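Local atomic coordinates of biphenyl 2,3-Dioxygenase Beta Subunit (Sphingobium yanoikuyae, PDB entry 2GBW), a protein that forms the beta subunit of a probable ring-hydroxylating dioxygenase acting on biphenyl, packing with partner chains in a six-chain assembly. Residues T29-Q37 against L78-S87; R126-H136 against Q166-C174. All coordinates share one frame; numbering follows the deposited sequence.

Interaction 1: residues T29-Q37 against L78-S87; sequences TGQYREWLQ and LKQRVERLYS
Y32 and V82 meet where two antiparallel helices come nearest, CB of Y32 lying 3.6 Å from CG1 of V82. The pair shows how two helices fill the gap between them with side chains from both: the axes of segments 32-37 and 78-84 approach to 10.1 Å, at 165°. One turn on, L36 drives its branched end across K79, so that CD2 of L36 stands 3.5 Å from CA of K79, while its CD1 rests on L78. CH2 of W35 touches CD2 of the same L78, and CG2 of V82 comes to the indole edge. Beyond the other end of this row, CD1 of L85 packs obliquely on the Y32 ring.

Outward the contact turns polar around R33. Its chain runs extended from CG to NE (chi2 170°), which lays CD over one face of the Y86 ring, 3.9 Å from the ring centroid, and brings the guanidinium into an off-centre cation-pi contact. The same guanidinium forms a salt bridge with E83: NH2 is 2.9 Å from OE1, and NE donates to the syn lone pair of OE2 at 3.2 Å. Because the guanidinium and carboxylate planes are 45° apart, the fork is skewed. The hydroxyl of Y86 reaches back to the helix start, its OH accepting from the backbone N of R33 at 3.3 Å, just beyond the N-cap residue Q31.

The contact joins two of the helices packed with the sheet of the NTF2-like fold. Helix 10-28 precedes them, with a Schellman motif at G30 and F27 edge-to-face with W35; the indole NE1 bonds E23, F173 packs on Y32, W35, L78 and V82, and V40 of strand 40-41 borders W35 and L78.

Interaction 2: residues R126-H136 against Q166-C174; sequences RNRRQTEVTVH and QDKNLYFFC
OD2 of D167 is gripped by three donors from the strands: NH1 of R126, OG1 of T134 and NE2 of H136, each 2.8 Å away. The histidine bond is nearly straight, at 170°, lying in the imidazole plane and using the anti lone pair of OD2; R126 and T134 approach from out of the carboxylate plane. This concentration of donors would probably favour a charged aspartate. D167 reaches them with CG anti to its backbone N (chi1 -169°).

R126 also sends NH1 and NH2 end-on to OD1 of N169, the NH2 bond being 2.9 Å, while F172 CD2 sits over the centre of one guanidinium face. OD1 is held further by Y171 N, an Asx turn. The donors belong to a beta-hairpin, strands 115-128 and 132-147, within the curved sheet of this NTF2-like fold, and the C-terminal tail lies across it. An alanine in place of R126 is likely to cost D167 its salt bridge and N169 OD1 two of its three donors, and to leave F172 without the guanidinium it packs on.

H136, which binds zinc in a crystal structure of this protein though no metal is bound to this chain here, has F172 CZ over one face and L170 CD2 3.5 Å from CE1. Toward the hairpin turn, E132 bridges R128 and K168, its OE2 3.0 Å from K168 NZ; one water joins OE2 to D167 OD1. R128 NH2 also bonds M92 O and an acidic side chain of another protein's chain.

Interactions 1 and 2 follow one another along the chain, the helix pair closing before the hairpin begins, and their centres lie about 18 Å apart. They illustrate how a tail can knit a fold together: residues 167-172 pack on the hairpin of strands 115-128 and 132-147, while Y171, within the same run, turns its ring away to helix 75-84. There R81 O lies 2.7 Å from Y171 OH, a probable hydrogen bond, and R84 packs on the Y171 ring. The C-terminus thus ties the helical layer to the sheet, and both contacts also border a chain of another protein in the assembly.

Interaction 1: residues T29-Q37 against L78-S87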
loop_
_atom_site.group_PDB
_atom_site.type_symbol
_atom_site.label_atom_id
_atom_site.label_comp_id
_atom_site.label_asym_id
_atom_site.label_seq_id
_atom_site.Cartn_x
_atom_site.Cartn_y
_atom_site.Cartn_z
ATOM N N THR B 29 -15.289 -23.259 -3.433
ATOM C CA THR B 29 -15.089 -24.352 -4.395
ATOM C C THR B 29 -15.896 -24.168 -5.668
ATOM O O THR B 29 -15.884 -25.046 -6.524
ATOM C CB THR B 29 -15.393 -25.737 -3.777
ATOM O OG1 THR B 29 -16.730 -25.821 -3.259
ATOM C CG2 THR B 29 -14.406 -26.097 -2.656
ATOM N N GLY B 30 -16.621 -23.065 -5.781
ATOM C CA GLY B 30 -17.402 -22.769 -6.952
ATOM C C GLY B 30 -18.659 -23.586 -7.130
ATOM O O GLY B 30 -19.136 -23.693 -8.247
ATOM N N GLN B 31 -19.186 -24.168 -6.042
ATOM C CA GLN B 31 -20.433 -24.939 -6.099
ATOM C C GLN B 31 -21.678 -24.058 -5.935
ATOM O O GLN B 31 -22.531 -24.310 -5.068
ATOM C CB GLN B 31 -20.428 -26.077 -5.053
ATOM C CG GLN B 31 -19.249 -27.016 -5.219
ATOM C CD GLN B 31 -19.259 -28.148 -4.292
ATOM O OE1 GLN B 31 -20.112 -29.074 -4.410
ATOM N NE2 GLN B 31 -18.269 -28.167 -3.369
ATOM N N TYR B 32 -21.847 -23.099 -6.832
ATOM C CA TYR B 32 -22.906 -22.113 -6.710
ATOM C C TYR B 32 -24.316 -22.651 -6.937
ATOM O O TYR B 32 -25.264 -22.203 -6.321
ATOM C CB TYR B 32 -22.620 -20.933 -7.631
ATOM C CG TYR B 32 -21.326 -20.248 -7.284
ATOM C CD1 TYR B 32 -21.147 -19.697 -6.038
ATOM C CD2 TYR B 32 -20.282 -20.174 -8.183
ATOM C CE1 TYR B 32 -19.997 -19.075 -5.699
ATOM C CE2 TYR B 32 -19.108 -19.550 -7.838
ATOM C CZ TYR B 32 -18.980 -19.009 -6.586
ATOM O OH TYR B 32 -17.834 -18.378 -6.193
ATOM N N ARG B 33 -24.448 -23.615 -7.831
ATOM C CA ARG B 33 -25.750 -24.194 -8.109
ATOM C C ARG B 33 -26.262 -24.989 -6.921
ATOM O O ARG B 33 -27.417 -24.901 -6.547
ATOM C CB ARG B 33 -25.658 -25.098 -9.324
ATOM C CG ARG B 33 -25.635 -24.358 -10.626
ATOM C CD ARG B 33 -25.295 -25.291 -11.750
ATOM N NE ARG B 33 -25.632 -24.728 -13.047
ATOM C CZ ARG B 33 -25.048 -25.098 -14.175
ATOM N NH1 ARG B 33 -24.105 -26.022 -14.146
ATOM N NH2 ARG B 33 -25.400 -24.547 -15.324
ATOM N N GLU B 34 -25.372 -25.777 -6.348
ATOM C CA GLU B 34 -25.655 -26.512 -5.138
ATOM C C GLU B 34 -26.028 -25.584 -3.981
ATOM O O GLU B 34 -26.924 -25.877 -3.208
ATOM C CB GLU B 34 -24.449 -27.374 -4.798
ATOM C CG GLU B 34 -24.218 -28.494 -5.800
ATOM C CD GLU B 34 -23.159 -28.202 -6.866
ATOM O OE1 GLU B 34 -23.031 -27.049 -7.339
ATOM O OE2 GLU B 34 -22.459 -29.162 -7.246
ATOM N N TRP B 35 -25.344 -24.449 -3.889
ATOM C CA TRP B 35 -25.690 -23.404 -2.934
ATOM C C TRP B 35 -27.102 -22.880 -3.144
ATOM O O TRP B 35 -27.907 -22.851 -2.224
ATOM C CB TRP B 35 -24.679 -22.255 -3.014
ATOM C CG TRP B 35 -25.016 -21.072 -2.184
ATOM C CD1 TRP B 35 -25.007 -20.999 -0.835
ATOM C CD2 TRP B 35 -25.398 -19.777 -2.653
ATOM N NE1 TRP B 35 -25.372 -19.750 -0.425
ATOM C CE2 TRP B 35 -25.614 -18.977 -1.525
ATOM C CE3 TRP B 35 -25.573 -19.217 -3.919
ATOM C CZ2 TRP B 35 -25.994 -17.647 -1.621
ATOM C CZ3 TRP B 35 -25.950 -17.903 -4.011
ATOM C CH2 TRP B 35 -26.158 -17.131 -2.875
ATOM N N LEU B 36 -27.384 -22.443 -4.364
ATOM C CA LEU B 36 -28.717 -21.906 -4.689
ATOM C C LEU B 36 -29.859 -22.880 -4.379
ATOM O O LEU B 36 -30.907 -22.462 -3.882
ATOM C CB LEU B 36 -28.773 -21.504 -6.154
ATOM C CG LEU B 36 -29.749 -20.400 -6.565
ATOM C CD1 LEU B 36 -29.544 -19.138 -5.718
ATOM C CD2 LEU B 36 -29.576 -20.148 -8.038
ATOM N N GLN B 37 -29.648 -24.158 -4.692
ATOM C CA GLN B 37 -30.648 -25.228 -4.481
ATOM C C GLN B 37 -30.864 -25.540 -3.021
ATOM O O GLN B 37 -31.981 -25.454 -2.535
ATOM C CB GLN B 37 -30.206 -26.518 -5.180
ATOM C CG GLN B 37 -29.993 -26.357 -6.656
ATOM C CD GLN B 37 -29.988 -27.677 -7.431
ATOM O OE1 GLN B 37 -30.568 -28.702 -6.978
ATOM N NE2 GLN B 37 -29.348 -27.659 -8.620
ATOM N N LEU B 78 -30.738 -13.979 -8.617
ATOM C CA LEU B 78 -29.609 -14.725 -8.108
ATOM C C LEU B 78 -29.187 -15.869 -9.062
ATOM O O LEU B 78 -28.005 -16.100 -9.268
ATOM C CB LEU B 78 -29.937 -15.279 -6.708
ATOM C CG LEU B 78 -28.958 -15.092 -5.582
ATOM C CD1 LEU B 78 -28.275 -13.652 -5.558
ATOM C CD2 LEU B 78 -29.662 -15.465 -4.260
ATOM N N LYS B 79 -30.161 -16.610 -9.604
ATOM C CA LYS B 79 -29.876 -17.686 -10.546
ATOM C C LYS B 79 -29.086 -17.145 -11.720
ATOM O O LYS B 79 -28.119 -17.757 -12.169
ATOM C CB LYS B 79 -31.196 -18.293 -11.052
ATOM C CG LYS B 79 -31.056 -19.623 -11.782
ATOM C CD LYS B 79 -32.420 -20.338 -11.821
ATOM C CE LYS B 79 -32.325 -21.807 -11.520
ATOM N NZ LYS B 79 -31.855 -22.607 -12.683
ATOM N N GLN B 80 -29.518 -15.983 -12.202
ATOM C CA GLN B 80 -28.864 -15.299 -13.329
ATOM C C GLN B 80 -27.432 -14.960 -12.967
ATOM O O GLN B 80 -26.524 -15.232 -13.726
ATOM C CB GLN B 80 -29.678 -14.042 -13.702
ATOM C CG GLN B 80 -29.164 -13.224 -14.848
ATOM C CD GLN B 80 -29.611 -11.750 -14.744
ATOM O OE1 GLN B 80 -28.796 -10.867 -14.852
ATOM N NE2 GLN B 80 -30.896 -11.510 -14.433
ATOM N N ARG B 81 -27.228 -14.376 -11.789
ATOM C CA ARG B 81 -25.870 -14.081 -11.345
ATOM C C ARG B 81 -25.007 -15.334 -11.251
ATOM O O ARG B 81 -23.872 -15.308 -11.612
ATOM C CB ARG B 81 -25.911 -13.385 -9.995
ATOM C CG ARG B 81 -26.291 -11.894 -10.096
ATOM C CD ARG B 81 -26.367 -11.307 -8.706
ATOM N NE ARG B 81 -26.503 -9.842 -8.672
ATOM C CZ ARG B 81 -25.523 -8.991 -9.014
ATOM N NH1 ARG B 81 -24.356 -9.441 -9.386
ATOM N NH2 ARG B 81 -25.723 -7.683 -8.938
ATOM N N VAL B 82 -25.555 -16.410 -10.688
ATOM C CA VAL B 82 -24.809 -17.676 -10.526
ATOM C C VAL B 82 -24.305 -18.267 -11.857
ATOM O O VAL B 82 -23.170 -18.713 -11.940
ATOM C CB VAL B 82 -25.611 -18.690 -9.690
ATOM C CG1 VAL B 82 -25.203 -20.137 -10.002
ATOM C CG2 VAL B 82 -25.447 -18.315 -8.186
ATOM N N GLU B 83 -25.116 -18.216 -12.905
ATOM C CA GLU B 83 -24.694 -18.741 -14.222
ATOM C C GLU B 83 -23.556 -17.993 -14.916
ATOM O O GLU B 83 -22.734 -18.616 -15.590
ATOM C CB GLU B 83 -25.882 -18.879 -15.152
ATOM C CG GLU B 83 -26.971 -19.802 -14.596
ATOM C CD GLU B 83 -26.493 -21.251 -14.302
ATOM O OE1 GLU B 83 -25.442 -21.669 -14.849
ATOM O OE2 GLU B 83 -27.175 -21.973 -13.526
ATOM N N ARG B 84 -23.462 -16.683 -14.751
ATOM C CA ARG B 84 -22.303 -15.961 -15.281
ATOM C C ARG B 84 -21.033 -16.739 -14.960
ATOM O O ARG B 84 -20.098 -16.787 -15.766
ATOM C CB ARG B 84 -22.188 -14.557 -14.682
ATOM C CG ARG B 84 -20.976 -13.740 -15.205
ATOM C CD ARG B 84 -20.908 -12.357 -14.591
ATOM N NE ARG B 84 -19.625 -11.715 -14.904
ATOM C CZ ARG B 84 -18.538 -11.704 -14.129
ATOM N NH1 ARG B 84 -18.535 -12.278 -12.936
ATOM N NH2 ARG B 84 -17.419 -11.105 -14.547
ATOM N N LEU B 85 -20.998 -17.392 -13.798
ATOM C CA LEU B 85 -19.808 -18.139 -13.446
ATOM C C LEU B 85 -19.815 -19.576 -14.042
ATOM O O LEU B 85 -18.861 -20.317 -13.824
ATOM C CB LEU B 85 -19.595 -18.118 -11.934
ATOM C CG LEU B 85 -19.637 -16.735 -11.266
ATOM C CD1 LEU B 85 -20.053 -16.868 -9.797
ATOM C CD2 LEU B 85 -18.299 -15.985 -11.406
ATOM N N TYR B 86 -20.864 -19.930 -14.806
ATOM C CA TYR B 86 -21.031 -21.250 -15.473
ATOM C C TYR B 86 -21.227 -21.133 -16.979
ATOM O O TYR B 86 -20.413 -21.609 -17.780
ATOM C CB TYR B 86 -22.284 -21.969 -14.994
ATOM C CG TYR B 86 -22.184 -22.542 -13.639
ATOM C CD1 TYR B 86 -22.434 -21.759 -12.535
ATOM C CD2 TYR B 86 -21.854 -23.882 -13.449
ATOM C CE1 TYR B 86 -22.365 -22.268 -11.296
ATOM C CE2 TYR B 86 -21.764 -24.395 -12.192
ATOM C CZ TYR B 86 -22.016 -23.574 -11.117
ATOM O OH TYR B 86 -21.939 -24.062 -9.850
ATOM N N SER B 87 -22.341 -20.495 -17.343
ATOM C CA SER B 87 -22.832 -20.443 -18.718
ATOM C C SER B 87 -22.013 -19.482 -19.592
ATOM O O SER B 87 -22.370 -19.204 -20.753
ATOM C CB SER B 87 -24.333 -20.090 -18.714
ATOM O OG SER B 87 -25.071 -21.068 -17.974
#

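Interaction 2: residues R126-H136 against Q166-C174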
loop_
_atom_site.group_PDB
_atom_site.type_symbol
_atom_site.label_atom_id
_atom_site.label_comp_id
_atom_site.label_asym_id
_atom_site.label_seq_id
_atom_site.Cartn_x
_atom_site.Cartn_y
_atom_site.Cartn_z
ATOM N N ARG B 126 -9.427 -11.994 -1.334
ATOM C CA ARG B 126 -9.426 -12.385 -2.736
ATOM C C ARG B 126 -8.046 -12.221 -3.355
ATOM O O ARG B 126 -7.368 -11.206 -3.117
ATOM C CB ARG B 126 -10.421 -11.546 -3.545
ATOM C CG ARG B 126 -11.857 -11.471 -2.983
ATOM C CD ARG B 126 -12.739 -10.503 -3.806
ATOM N NE ARG B 126 -13.201 -11.054 -5.071
ATOM C CZ ARG B 126 -13.829 -10.378 -6.033
ATOM N NH1 ARG B 126 -13.930 -9.056 -5.954
ATOM N NH2 ARG B 126 -14.268 -10.997 -7.118
ATOM N N ASN B 127 -7.634 -13.203 -4.162
ATOM C CA ASN B 127 -6.359 -13.155 -4.903
ATOM C C ASN B 127 -6.604 -13.532 -6.336
ATOM O O ASN B 127 -7.464 -14.373 -6.622
ATOM C CB ASN B 127 -5.378 -14.186 -4.307
ATOM C CG ASN B 127 -4.839 -13.774 -2.981
ATOM O OD1 ASN B 127 -5.493 -14.000 -1.945
ATOM N ND2 ASN B 127 -3.648 -13.182 -2.974
ATOM N N ARG B 128 -5.912 -12.853 -7.246
ATOM C CA ARG B 128 -5.951 -13.260 -8.638
ATOM C C ARG B 128 -4.656 -12.858 -9.315
ATOM O O ARG B 128 -3.840 -12.098 -8.755
ATOM C CB ARG B 128 -7.133 -12.637 -9.377
ATOM C CG ARG B 128 -7.074 -11.118 -9.477
ATOM C CD ARG B 128 -8.378 -10.540 -10.138
ATOM N NE ARG B 128 -8.637 -11.156 -11.448
ATOM C CZ ARG B 128 -8.183 -10.701 -12.591
ATOM N NH1 ARG B 128 -7.439 -9.591 -12.631
ATOM N NH2 ARG B 128 -8.454 -11.366 -13.707
ATOM N N ARG B 129 -4.477 -13.504 -10.453
ATOM C CA ARG B 129 -3.300 -13.319 -11.304
ATOM C C ARG B 129 -2.041 -13.470 -10.440
ATOM O O ARG B 129 -1.929 -14.486 -9.749
ATOM C CB ARG B 129 -3.427 -12.009 -12.038
ATOM C CG ARG B 129 -4.650 -11.938 -13.017
ATOM C CD ARG B 129 -4.635 -13.034 -14.086
ATOM N NE ARG B 129 -5.724 -12.769 -15.075
ATOM C CZ ARG B 129 -6.382 -13.699 -15.748
ATOM N NH1 ARG B 129 -6.095 -14.997 -15.578
ATOM N NH2 ARG B 129 -7.371 -13.352 -16.571
ATOM N N GLN B 130 -1.082 -12.544 -10.544
ATOM C CA GLN B 130 0.210 -12.803 -9.941
ATOM C C GLN B 130 0.236 -12.178 -8.553
ATOM O O GLN B 130 0.545 -12.855 -7.586
ATOM C CB GLN B 130 1.356 -12.276 -10.820
ATOM C CG GLN B 130 1.382 -12.978 -12.165
ATOM C CD GLN B 130 1.841 -14.437 -12.088
ATOM O OE1 GLN B 130 2.928 -14.731 -11.513
ATOM N NE2 GLN B 130 1.056 -15.382 -12.701
ATOM N N THR B 131 -0.059 -10.880 -8.490
ATOM C CA THR B 131 0.151 -10.085 -7.257
ATOM C C THR B 131 -1.128 -9.348 -6.751
ATOM O O THR B 131 -1.042 -8.509 -5.801
ATOM C CB THR B 131 1.239 -9.031 -7.438
ATOM O OG1 THR B 131 0.863 -8.148 -8.514
ATOM C CG2 THR B 131 2.666 -9.688 -7.707
ATOM N N GLU B 132 -2.316 -9.636 -7.347
ATOM C CA GLU B 132 -3.524 -8.913 -7.002
ATOM C C GLU B 132 -4.160 -9.487 -5.759
ATOM O O GLU B 132 -4.328 -10.675 -5.674
ATOM C CB GLU B 132 -4.494 -8.944 -8.181
ATOM C CG GLU B 132 -5.681 -7.992 -8.061
ATOM C CD GLU B 132 -6.433 -7.728 -9.401
ATOM O OE1 GLU B 132 -5.941 -8.094 -10.467
ATOM O OE2 GLU B 132 -7.567 -7.173 -9.327
ATOM N N VAL B 133 -4.443 -8.633 -4.796
ATOM C CA VAL B 133 -4.999 -9.024 -3.486
ATOM C C VAL B 133 -5.965 -7.897 -3.100
ATOM O O VAL B 133 -5.609 -6.696 -3.154
ATOM C CB VAL B 133 -3.950 -9.051 -2.325
ATOM C CG1 VAL B 133 -4.622 -9.501 -1.004
ATOM C CG2 VAL B 133 -2.748 -9.869 -2.628
ATOM N N THR B 134 -7.193 -8.258 -2.779
ATOM C CA THR B 134 -8.137 -7.308 -2.256
ATOM C C THR B 134 -8.824 -7.924 -1.052
ATOM O O THR B 134 -8.943 -9.186 -0.921
ATOM C CB THR B 134 -9.161 -6.938 -3.301
ATOM O OG1 THR B 134 -9.895 -8.082 -3.704
ATOM C CG2 THR B 134 -8.489 -6.211 -4.567
ATOM N N VAL B 135 -9.255 -7.028 -0.171
ATOM C CA VAL B 135 -9.844 -7.464 1.121
ATOM C C VAL B 135 -11.092 -6.690 1.430
ATOM O O VAL B 135 -11.107 -5.464 1.282
ATOM C CB VAL B 135 -8.853 -7.268 2.238
ATOM C CG1 VAL B 135 -9.482 -7.787 3.619
ATOM C CG2 VAL B 135 -7.522 -7.967 1.904
ATOM N N HIS B 136 -12.147 -7.376 1.883
ATOM C CA HIS B 136 -13.422 -6.722 2.179
ATOM C C HIS B 136 -13.892 -7.148 3.550
ATOM O O HIS B 136 -13.696 -8.302 3.952
ATOM C CB HIS B 136 -14.509 -7.099 1.167
ATOM C CG HIS B 136 -14.170 -6.755 -0.239
ATOM N ND1 HIS B 136 -14.503 -5.543 -0.832
ATOM C CD2 HIS B 136 -13.499 -7.463 -1.164
ATOM C CE1 HIS B 136 -14.086 -5.564 -2.088
ATOM N NE2 HIS B 136 -13.420 -6.686 -2.294
ATOM N N GLN B 166 -12.378 -0.767 -2.857
ATOM C CA GLN B 166 -11.002 -0.808 -3.410
ATOM C C GLN B 166 -10.776 -2.185 -4.048
ATOM O O GLN B 166 -10.000 -3.042 -3.530
ATOM C CB GLN B 166 -9.952 -0.452 -2.332
ATOM C CG GLN B 166 -10.251 0.862 -1.676
ATOM C CD GLN B 166 -9.119 1.427 -0.832
ATOM O OE1 GLN B 166 -9.358 2.010 0.264
ATOM N NE2 GLN B 166 -7.896 1.261 -1.312
ATOM N N ASP B 167 -11.548 -2.444 -5.106
ATOM C CA ASP B 167 -11.424 -3.700 -5.872
ATOM C C ASP B 167 -12.054 -3.414 -7.226
ATOM O O ASP B 167 -12.886 -2.487 -7.328
ATOM C CB ASP B 167 -12.199 -4.793 -5.121
ATOM C CG ASP B 167 -11.987 -6.237 -5.614
ATOM O OD1 ASP B 167 -11.616 -6.484 -6.772
ATOM O OD2 ASP B 167 -12.277 -7.191 -4.777
ATOM N N LYS B 168 -11.685 -4.202 -8.239
ATOM C CA LYS B 168 -12.334 -4.129 -9.539
ATOM C C LYS B 168 -13.827 -4.356 -9.474
ATOM O O LYS B 168 -14.565 -3.786 -10.270
ATOM C CB LYS B 168 -11.738 -5.187 -10.478
ATOM C CG LYS B 168 -10.344 -4.851 -10.991
ATOM C CD LYS B 168 -9.782 -6.108 -11.662
ATOM C CE LYS B 168 -8.508 -5.764 -12.463
ATOM N NZ LYS B 168 -7.420 -5.246 -11.629
ATOM N N ASN B 169 -14.283 -5.232 -8.566
ATOM C CA ASN B 169 -15.698 -5.577 -8.525
ATOM C C ASN B 169 -16.067 -6.166 -7.184
ATOM O O ASN B 169 -15.179 -6.406 -6.334
ATOM C CB ASN B 169 -16.034 -6.583 -9.613
ATOM C CG ASN B 169 -15.302 -7.957 -9.417
ATOM O OD1 ASN B 169 -15.575 -8.738 -8.485
ATOM N ND2 ASN B 169 -14.409 -8.252 -10.354
ATOM N N LEU B 170 -17.359 -6.368 -6.990
ATOM C CA LEU B 170 -17.911 -7.048 -5.810
ATOM C C LEU B 170 -18.692 -8.260 -6.241
ATOM O O LEU B 170 -19.738 -8.601 -5.620
ATOM C CB LEU B 170 -18.817 -6.074 -4.992
ATOM C CG LEU B 170 -18.143 -4.976 -4.189
ATOM C CD1 LEU B 170 -19.141 -3.878 -3.710
ATOM C CD2 LEU B 170 -17.455 -5.551 -2.960
ATOM N N TYR B 171 -18.157 -8.938 -7.271
ATOM C CA TYR B 171 -18.768 -10.126 -7.856
ATOM C C TYR B 171 -18.344 -11.380 -7.071
ATOM O O TYR B 171 -17.644 -12.275 -7.588
ATOM C CB TYR B 171 -18.483 -10.273 -9.390
ATOM C CG TYR B 171 -19.650 -10.924 -10.095
ATOM C CD1 TYR B 171 -19.883 -12.298 -9.997
ATOM C CD2 TYR B 171 -20.617 -10.163 -10.718
ATOM C CE1 TYR B 171 -20.996 -12.895 -10.598
ATOM C CE2 TYR B 171 -21.707 -10.738 -11.344
ATOM C CZ TYR B 171 -21.930 -12.111 -11.241
ATOM O OH TYR B 171 -23.031 -12.706 -11.842
ATOM N N PHE B 172 -18.843 -11.441 -5.838
ATOM C CA PHE B 172 -18.772 -12.655 -4.990
ATOM C C PHE B 172 -19.975 -12.671 -4.099
ATOM O O PHE B 172 -20.548 -11.640 -3.799
ATOM C CB PHE B 172 -17.493 -12.682 -4.185
ATOM C CG PHE B 172 -17.281 -11.492 -3.329
ATOM C CD1 PHE B 172 -17.827 -11.432 -2.051
ATOM C CD2 PHE B 172 -16.546 -10.398 -3.816
ATOM C CE1 PHE B 172 -17.616 -10.313 -1.250
ATOM C CE2 PHE B 172 -16.322 -9.275 -3.048
ATOM C CZ PHE B 172 -16.838 -9.206 -1.784
ATOM N N PHE B 173 -20.370 -13.859 -3.672
ATOM C CA PHE B 173 -21.500 -13.990 -2.768
ATOM C C PHE B 173 -21.069 -14.015 -1.311
ATOM O O PHE B 173 -19.956 -14.392 -0.985
ATOM C CB PHE B 173 -22.293 -15.252 -3.079
ATOM C CG PHE B 173 -22.841 -15.302 -4.465
ATOM C CD1 PHE B 173 -23.888 -14.495 -4.840
ATOM C CD2 PHE B 173 -22.313 -16.168 -5.395
ATOM C CE1 PHE B 173 -24.392 -14.541 -6.111
ATOM C CE2 PHE B 173 -22.821 -16.211 -6.671
ATOM C CZ PHE B 173 -23.860 -15.397 -7.019
ATOM N N CYS B 174 -21.982 -13.612 -0.437
ATOM C CA CYS B 174 -21.829 -13.779 1.002
ATOM C C CYS B 174 -23.132 -14.322 1.572
ATOM O O CYS B 174 -24.046 -14.626 0.819
ATOM C CB CYS B 174 -21.511 -12.434 1.651
ATOM S SG CYS B 174 -20.020 -11.660 1.066
ATOM O OXT CYS B 174 -23.324 -14.269 2.680
HETATM O O HOH W 1 -8.478 -4.753 -7.774
HETATM O O HOH W 2 -10.350 -8.246 -8.346
HETATM O O HOH W 3 -11.316 -4.169 -1.220
#